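Local coordinates for protein amidohydrolase (Pseudomonas aeruginosa, PDB 2I5G) that probably acts as a metal-dependent dipeptidase of peptidase family M19, folded as a closed barrel of parallel strands wrapped in helices, at residues V12-I17 / I244-D249; I115-Y120 / S158-K163; M154-H159 / C177-L182. The protein carries 2 engineered substitutions. All blocks are in the same frame, centred on the assembly; numbering follows the deposited sequence.

Contact 1: residues V12-I17 / I244-D249; sequences VIDGLI and IGIGTD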
# COMPACT_ATOMS: atom_id res chain seq x y z
N VAL A 12 -33.20 -12.73 -9.59
CA VAL A 12 -31.94 -13.45 -9.63
C VAL A 12 -30.82 -12.43 -9.65
O VAL A 12 -30.84 -11.46 -10.41
CB VAL A 12 -31.85 -14.41 -10.87
CG1 VAL A 12 -33.13 -14.33 -11.69
CG2 VAL A 12 -30.63 -14.11 -11.71
N ILE A 13 -29.84 -12.64 -8.77
CA ILE A 13 -28.72 -11.73 -8.65
C ILE A 13 -27.42 -12.51 -8.59
O ILE A 13 -27.39 -13.62 -8.05
CB ILE A 13 -28.85 -10.87 -7.38
CG1 ILE A 13 -30.03 -9.91 -7.55
CG2 ILE A 13 -27.55 -10.14 -7.09
CD1 ILE A 13 -30.28 -9.00 -6.36
N ASP A 14 -26.36 -11.94 -9.15
CA ASP A 14 -25.06 -12.60 -9.15
C ASP A 14 -24.05 -11.72 -8.44
O ASP A 14 -23.81 -10.59 -8.85
CB ASP A 14 -24.60 -12.89 -10.57
CG ASP A 14 -23.33 -13.71 -10.62
OD1 ASP A 14 -22.99 -14.22 -11.71
OD2 ASP A 14 -22.66 -13.86 -9.56
N GLY A 15 -23.46 -12.27 -7.39
CA GLY A 15 -22.48 -11.53 -6.60
C GLY A 15 -21.20 -11.10 -7.29
O GLY A 15 -20.52 -10.20 -6.81
N LEU A 16 -20.85 -11.74 -8.41
CA LEU A 16 -19.64 -11.35 -9.10
C LEU A 16 -19.52 -11.79 -10.55
O LEU A 16 -19.66 -12.97 -10.88
CB LEU A 16 -18.40 -11.86 -8.37
CG LEU A 16 -17.19 -11.08 -8.86
CD1 LEU A 16 -16.96 -9.91 -7.91
CD2 LEU A 16 -15.96 -11.95 -8.91
N ILE A 17 -19.24 -10.82 -11.41
CA ILE A 17 -19.07 -11.05 -12.83
C ILE A 17 -17.99 -10.13 -13.39
O ILE A 17 -18.03 -8.92 -13.17
CB ILE A 17 -20.41 -10.83 -13.58
CG1 ILE A 17 -21.38 -11.96 -13.25
CG2 ILE A 17 -20.18 -10.76 -15.08
CD1 ILE A 17 -22.72 -11.87 -13.97
N ILE A 244 -26.74 -16.67 2.63
CA ILE A 244 -26.11 -17.31 1.48
C ILE A 244 -26.68 -16.82 0.15
O ILE A 244 -27.87 -16.53 0.04
CB ILE A 244 -26.27 -18.84 1.56
CG1 ILE A 244 -25.43 -19.52 0.49
CG2 ILE A 244 -27.73 -19.23 1.40
CD1 ILE A 244 -25.55 -21.02 0.49
N GLY A 245 -25.82 -16.73 -0.86
CA GLY A 245 -26.25 -16.27 -2.17
C GLY A 245 -25.31 -16.74 -3.27
O GLY A 245 -24.39 -17.53 -3.02
N ILE A 246 -25.53 -16.25 -4.49
CA ILE A 246 -24.71 -16.63 -5.63
C ILE A 246 -23.68 -15.58 -6.02
O ILE A 246 -23.96 -14.38 -5.98
CB ILE A 246 -25.60 -16.95 -6.85
CG1 ILE A 246 -26.39 -18.22 -6.58
CG2 ILE A 246 -24.75 -17.11 -8.11
CD1 ILE A 246 -25.53 -19.42 -6.25
N GLY A 247 -22.49 -16.06 -6.40
CA GLY A 247 -21.40 -15.21 -6.85
C GLY A 247 -20.59 -16.03 -7.85
O GLY A 247 -19.44 -16.40 -7.60
N THR A 248 -21.20 -16.33 -9.00
CA THR A 248 -20.58 -17.15 -10.04
C THR A 248 -19.13 -16.86 -10.38
O THR A 248 -18.32 -17.78 -10.49
CB THR A 248 -21.37 -17.08 -11.36
OG1 THR A 248 -21.12 -15.83 -12.01
CG2 THR A 248 -22.85 -17.22 -11.10
N ASP A 249 -18.81 -15.59 -10.57
CA ASP A 249 -17.45 -15.22 -10.92
C ASP A 249 -17.26 -15.52 -12.41
O ASP A 249 -16.22 -16.02 -12.82
CB ASP A 249 -16.46 -16.01 -10.06
CG ASP A 249 -15.05 -15.45 -10.11
OD1 ASP A 249 -14.89 -14.25 -10.41
OD2 ASP A 249 -14.09 -16.21 -9.83
O HOH W 1 -27.83 -14.83 -5.84

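Contact 2: residues I115-Y120 / S158-K163; sequences IVQMCY and SHVGSK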
# COMPACT_ATOMS: atom_id res chain seq x y z
N ILE A 115 -20.10 -1.82 -4.05
CA ILE A 115 -19.42 -2.91 -3.36
C ILE A 115 -17.92 -2.80 -3.62
O ILE A 115 -17.48 -2.61 -4.75
CB ILE A 115 -19.93 -4.29 -3.84
CG1 ILE A 115 -21.44 -4.38 -3.67
CG2 ILE A 115 -19.26 -5.40 -3.03
CD1 ILE A 115 -22.04 -5.73 -4.02
N VAL A 116 -17.13 -2.91 -2.56
CA VAL A 116 -15.69 -2.81 -2.72
C VAL A 116 -14.96 -3.87 -1.92
O VAL A 116 -15.17 -4.01 -0.72
CB VAL A 116 -15.18 -1.42 -2.29
CG1 VAL A 116 -13.67 -1.36 -2.40
CG2 VAL A 116 -15.82 -0.35 -3.15
N GLN A 117 -14.10 -4.62 -2.60
CA GLN A 117 -13.30 -5.64 -1.94
C GLN A 117 -12.15 -4.89 -1.28
O GLN A 117 -11.59 -3.96 -1.87
CB GLN A 117 -12.77 -6.64 -2.97
CG GLN A 117 -12.17 -7.88 -2.36
CD GLN A 117 -11.88 -8.97 -3.38
OE1 GLN A 117 -12.16 -10.14 -3.14
NE2 GLN A 117 -11.32 -8.58 -4.52
N MSE A 118 -11.81 -5.27 -0.05
CA MSE A 118 -10.75 -4.60 0.69
C MSE A 118 -9.37 -4.73 0.05
O MSE A 118 -8.63 -3.76 -0.06
CB MSE A 118 -10.70 -5.12 2.12
CG MSE A 118 -10.95 -4.05 3.17
SE MSE A 118 -12.50 -2.98 2.74
CE MSE A 118 -13.76 -4.42 2.55
N CYS A 119 -9.02 -5.94 -0.36
CA CYS A 119 -7.71 -6.17 -0.96
C CYS A 119 -7.83 -7.16 -2.09
O CYS A 119 -8.89 -7.76 -2.30
CB CYS A 119 -6.75 -6.72 0.09
SG CYS A 119 -6.68 -5.77 1.63
N TYR A 120 -6.73 -7.35 -2.82
CA TYR A 120 -6.70 -8.30 -3.93
C TYR A 120 -5.41 -9.11 -3.95
O TYR A 120 -4.41 -8.68 -4.51
CB TYR A 120 -6.86 -7.58 -5.27
CG TYR A 120 -7.17 -8.54 -6.39
CD1 TYR A 120 -8.45 -9.09 -6.53
CD2 TYR A 120 -6.18 -8.96 -7.27
CE1 TYR A 120 -8.73 -10.04 -7.51
CE2 TYR A 120 -6.44 -9.91 -8.25
CZ TYR A 120 -7.73 -10.45 -8.37
OH TYR A 120 -8.00 -11.40 -9.33
N SER A 158 -13.70 -11.61 -0.31
CA SER A 158 -13.39 -12.85 -1.01
C SER A 158 -11.89 -13.10 -1.23
O SER A 158 -11.40 -14.20 -1.00
CB SER A 158 -14.11 -12.90 -2.36
OG SER A 158 -15.51 -13.00 -2.19
N HIS A 159 -11.17 -12.06 -1.67
CA HIS A 159 -9.74 -12.18 -1.95
C HIS A 159 -8.84 -11.68 -0.82
O HIS A 159 -7.61 -11.67 -0.95
CB HIS A 159 -9.41 -11.42 -3.25
CG HIS A 159 -10.05 -12.01 -4.48
ND1 HIS A 159 -9.42 -12.95 -5.27
CD2 HIS A 159 -11.26 -11.80 -5.05
CE1 HIS A 159 -10.22 -13.29 -6.27
NE2 HIS A 159 -11.34 -12.60 -6.16
N VAL A 160 -9.43 -11.27 0.30
CA VAL A 160 -8.65 -10.79 1.44
C VAL A 160 -8.20 -11.96 2.33
O VAL A 160 -8.92 -12.95 2.48
CB VAL A 160 -9.46 -9.78 2.28
CG1 VAL A 160 -8.59 -9.25 3.42
CG2 VAL A 160 -9.93 -8.63 1.41
N GLY A 161 -7.01 -11.83 2.91
CA GLY A 161 -6.48 -12.86 3.77
C GLY A 161 -7.30 -12.99 5.04
O GLY A 161 -8.15 -12.15 5.32
N SER A 162 -7.02 -14.04 5.82
CA SER A 162 -7.76 -14.31 7.06
C SER A 162 -7.57 -13.29 8.19
O SER A 162 -8.54 -12.88 8.81
CB SER A 162 -7.43 -15.71 7.57
OG SER A 162 -6.04 -15.81 7.83
N LYS A 163 -6.33 -12.89 8.45
CA LYS A 163 -6.06 -11.92 9.50
C LYS A 163 -6.80 -10.61 9.25
O LYS A 163 -7.53 -10.13 10.12
CB LYS A 163 -4.56 -11.62 9.60
CG LYS A 163 -3.80 -12.49 10.59
CD LYS A 163 -3.61 -13.92 10.08
CE LYS A 163 -2.49 -14.00 9.05
NZ LYS A 163 -1.15 -13.66 9.62

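Contact 3: residues M154-H159 / C177-L182; sequences MCDLSH and CYSHCL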
# COMPACT_ATOMS: atom_id res chain seq x y z
N MSE A 154 -20.63 -1.56 0.57
CA MSE A 154 -20.40 -2.82 1.24
C MSE A 154 -18.97 -3.34 1.13
O MSE A 154 -18.34 -3.27 0.07
CB MSE A 154 -21.37 -3.86 0.69
CG MSE A 154 -21.18 -5.24 1.27
SE MSE A 154 -22.69 -6.38 0.90
CE MSE A 154 -22.61 -7.46 2.50
N CYS A 155 -18.47 -3.87 2.25
CA CYS A 155 -17.12 -4.42 2.34
C CYS A 155 -17.11 -5.86 1.85
O CYS A 155 -17.89 -6.69 2.32
CB CYS A 155 -16.62 -4.38 3.78
SG CYS A 155 -16.45 -2.73 4.50
N ASP A 156 -16.22 -6.15 0.91
CA ASP A 156 -16.10 -7.49 0.34
C ASP A 156 -14.74 -8.05 0.76
O ASP A 156 -13.75 -7.31 0.84
CB ASP A 156 -16.22 -7.42 -1.19
CG ASP A 156 -16.16 -8.79 -1.85
OD1 ASP A 156 -16.78 -9.74 -1.32
OD2 ASP A 156 -15.51 -8.91 -2.91
N LEU A 157 -14.70 -9.36 1.04
CA LEU A 157 -13.47 -9.99 1.50
C LEU A 157 -13.09 -11.30 0.83
O LEU A 157 -12.23 -12.03 1.33
CB LEU A 157 -13.57 -10.23 3.01
CG LEU A 157 -13.88 -9.03 3.89
CD1 LEU A 157 -14.32 -9.52 5.25
CD2 LEU A 157 -12.67 -8.10 3.99
N SER A 158 -13.70 -11.61 -0.31
CA SER A 158 -13.39 -12.85 -1.01
C SER A 158 -11.89 -13.10 -1.23
O SER A 158 -11.40 -14.20 -1.00
CB SER A 158 -14.11 -12.90 -2.36
OG SER A 158 -15.51 -13.00 -2.19
N HIS A 159 -11.17 -12.06 -1.67
CA HIS A 159 -9.74 -12.18 -1.95
C HIS A 159 -8.84 -11.68 -0.82
O HIS A 159 -7.61 -11.67 -0.95
CB HIS A 159 -9.41 -11.42 -3.25
CG HIS A 159 -10.05 -12.01 -4.48
ND1 HIS A 159 -9.42 -12.95 -5.27
CD2 HIS A 159 -11.26 -11.80 -5.05
CE1 HIS A 159 -10.22 -13.29 -6.27
NE2 HIS A 159 -11.34 -12.60 -6.16
N CYS A 177 -19.16 -9.10 3.31
CA CYS A 177 -19.42 -10.31 2.56
C CYS A 177 -18.22 -10.92 1.86
O CYS A 177 -17.17 -10.30 1.74
CB CYS A 177 -20.47 -10.03 1.49
SG CYS A 177 -19.86 -8.88 0.19
N TYR A 178 -18.42 -12.16 1.42
CA TYR A 178 -17.44 -12.90 0.64
C TYR A 178 -18.26 -13.11 -0.63
O TYR A 178 -18.80 -14.19 -0.86
CB TYR A 178 -17.11 -14.27 1.24
CG TYR A 178 -16.22 -14.25 2.47
CD1 TYR A 178 -15.09 -13.44 2.53
CD2 TYR A 178 -16.50 -15.08 3.56
CE1 TYR A 178 -14.25 -13.46 3.64
CE2 TYR A 178 -15.66 -15.11 4.67
CZ TYR A 178 -14.54 -14.30 4.71
OH TYR A 178 -13.72 -14.33 5.81
N SER A 179 -18.38 -12.05 -1.43
CA SER A 179 -19.15 -12.07 -2.67
C SER A 179 -18.98 -13.34 -3.49
O SER A 179 -19.94 -13.82 -4.09
CB SER A 179 -18.81 -10.86 -3.54
OG SER A 179 -17.46 -10.88 -3.97
N HIS A 180 -17.77 -13.88 -3.52
CA HIS A 180 -17.51 -15.09 -4.29
C HIS A 180 -16.39 -15.96 -3.73
O HIS A 180 -15.21 -15.62 -3.85
CB HIS A 180 -17.21 -14.73 -5.76
CG HIS A 180 -16.01 -13.84 -5.95
ND1 HIS A 180 -15.96 -12.54 -5.49
CD2 HIS A 180 -14.83 -14.07 -6.56
CE1 HIS A 180 -14.80 -12.01 -5.82
NE2 HIS A 180 -14.09 -12.91 -6.47
N CYS A 181 -16.75 -17.08 -3.12
CA CYS A 181 -15.75 -17.98 -2.55
C CYS A 181 -16.28 -19.40 -2.43
O CYS A 181 -17.45 -19.67 -2.68
CB CYS A 181 -15.32 -17.49 -1.18
SG CYS A 181 -16.65 -17.60 0.02
N LEU A 182 -15.40 -20.31 -2.04
CA LEU A 182 -15.76 -21.71 -1.88
C LEU A 182 -15.19 -22.26 -0.59
O LEU A 182 -14.19 -21.77 -0.09
CB LEU A 182 -15.26 -22.51 -3.08
CG LEU A 182 -16.09 -22.33 -4.34
CD1 LEU A 182 -15.43 -23.05 -5.52
CD2 LEU A 182 -17.49 -22.87 -4.09

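Contact 1: residues V12-I17 / I244-D249
Asp-14 and Thr-248 cross at about a right angle where the strand 13-17 runs beside the end of strand 244-246, and their polar groups hydrogen-bond. From CB of Asp-14 the chain leads to CG, which stands anti to the backbone N (chi1 -173°) and approaches the Thr-248 side chain, with OG1 3.4 Å away. Beyond CG the carboxylate divides its work. OD1 accepts from Thr-248 OG1 at 2.5 Å, shorter than usual, a length on which little should rest at this resolution; that hydroxyl is also weakly bonded to the N-H of Phe-250. OD2 accepts a bent, weak bond from Thr-248 N (2.9 Å, 127°). The same oxygen takes a nearly straight bond from Leu-16 N at 3.0 Å, met from above the carboxylate plane, which closes an Asx turn around Gly-15. Main-chain bonds flank these: Gly-15 N donates to Ile-246 O, which Trp-315 NE1 also reaches, and Asp-249 N donates to Leu-16 O at 2.8 Å. A water links Ile-13 O to Ile-246 N. At this seam, consistent with the closure of a TIM barrel, a buried carboxylate accepts from three N-H and O-H groups, one in its own segment, and its charge is probably compensated by them.

Contact 2: residues I115-Y120 / S158-K163
His-159 is met by Gln-117 and Tyr-120 together. The Gln-117 side chain comes to it at a slant, its amide plane 88° from the imidazole, and OE1 accepts the backbone N-H of His-159 at 2.6 Å, although the place of this oxygen is less certain than that of its neighbours. Tyr-120 lies alongside, pointing the same way as the histidine, and brings CE1 over the centre of the imidazole face, 3.7 Å from ND1; the two rings are inclined at 38°, an oblique pairing. Next to them Val-160 lays a methyl against the turning backbone, with CG2 3.3 Å from Cys-119 N and 3.7 Å from CB of the selenomethionine Met-118.

Further partners hold these groups in place. Gln-117 has CG anti to its backbone N (chi1 -168°) and an extended chain, and its NE2 donates to Gln-93 O, which fixes the rotation of the amide. His-180 binds the imidazole at NE2, while the Tyr-120 ring packs edge-to-face with Trp-44. The contact joins the loops after two adjacent parallel strands at their C-terminal ends, the active-site side of a TIM barrel, so His-159 is probably near the active site. Strand 113-117 lies between strands 86-92 and 154-156; 158-163 follows the latter after Leu-157, passes Gly-161 at the N-cap and enters helix 162-171. Met-118 and Val-116 face Met-148 of helix 139-151.

Contact 3: residues M154-H159 / C177-L182
Asp-156 OD1 is gripped by Ser-179, whose backbone N-H arrives nearly along the C-O axis of the carboxylate at 2.8 Å and 159°. The Ser-179 hydroxyl sits close to both carboxylate oxygens, with OG 3.0 Å from OD2; either bond would be weak, and its single proton cannot be assigned. That hydroxyl also pairs with His-180 ND1 at 2.7 Å, so Ser-179 links the carboxylate to the imidazole.

The far nitrogen of the same ring is tied as well: His-180 NE2 and His-159 NE2 form a hydrogen bond of 2.8 Å, with the donor undetermined, and the two rings meet rim to rim. At its other nitrogen, ND1, His-159 is weakly bonded to Asn-121 OD1. Ser-158 secures the backbone of the turn. Its OG accepts from His-180 N at 2.8 Å in a nearly straight bond (168°), while its CB lies over one face of the imidazole, a CH-pi contact. His-180 CG stands between its backbone N and carbonyl carbon (chi1 60°), from where the ring lies beside Ser-158 CB.

Next to this polar cluster, earlier along both segments, the strands are joined by a single parallel bridge, Cys-177 N giving to Cys-155 O and Leu-157 N to Cys-177 O. Apolar contacts flank it: the methyl CE of selenomethionine Met-154 touches Cys-177 CB at 3.5 Å, and Leu-157 CB rests against Tyr-178 CE1 at 3.4 Å.

Strand 154-156, helix 162-171 and strand 177-181 form a beta-alpha-beta unit of the barrel, with the His-159/His-180 pair at its C-terminal end, consistent with the active-site side in this family. Strand 154-156 has 113-117 on its other edge, and Tyr-178 bonds to Phe-207 on the far side of 177-181. The crossover helix covers Leu-157 and Tyr-178, while Trp-315 of helix 304-323 packs on Met-154 and Cys-177.

Overall arrangement
From the N terminus, strand 13-17 meets 244-249, 227 residues on, so contact 1 closes the longest loop and contacts 2 and 3 nest within it. Contact 2 closes a 38-residue loop, joining the end of strand 113-117 to the turn that leads into helix 162-171, beside strand 154-156. Contact 3 starts before that loop has closed, at strand 154-156, and ends on 177-182; the two therefore overlap at Ser-158 and His-159. Contacts 1 and 3 join the two parallel sheets at opposite ends of the strand series, completing an eight-stranded barrel of TIM type. They touch each other where Leu-16 and Asp-249 pack on His-180.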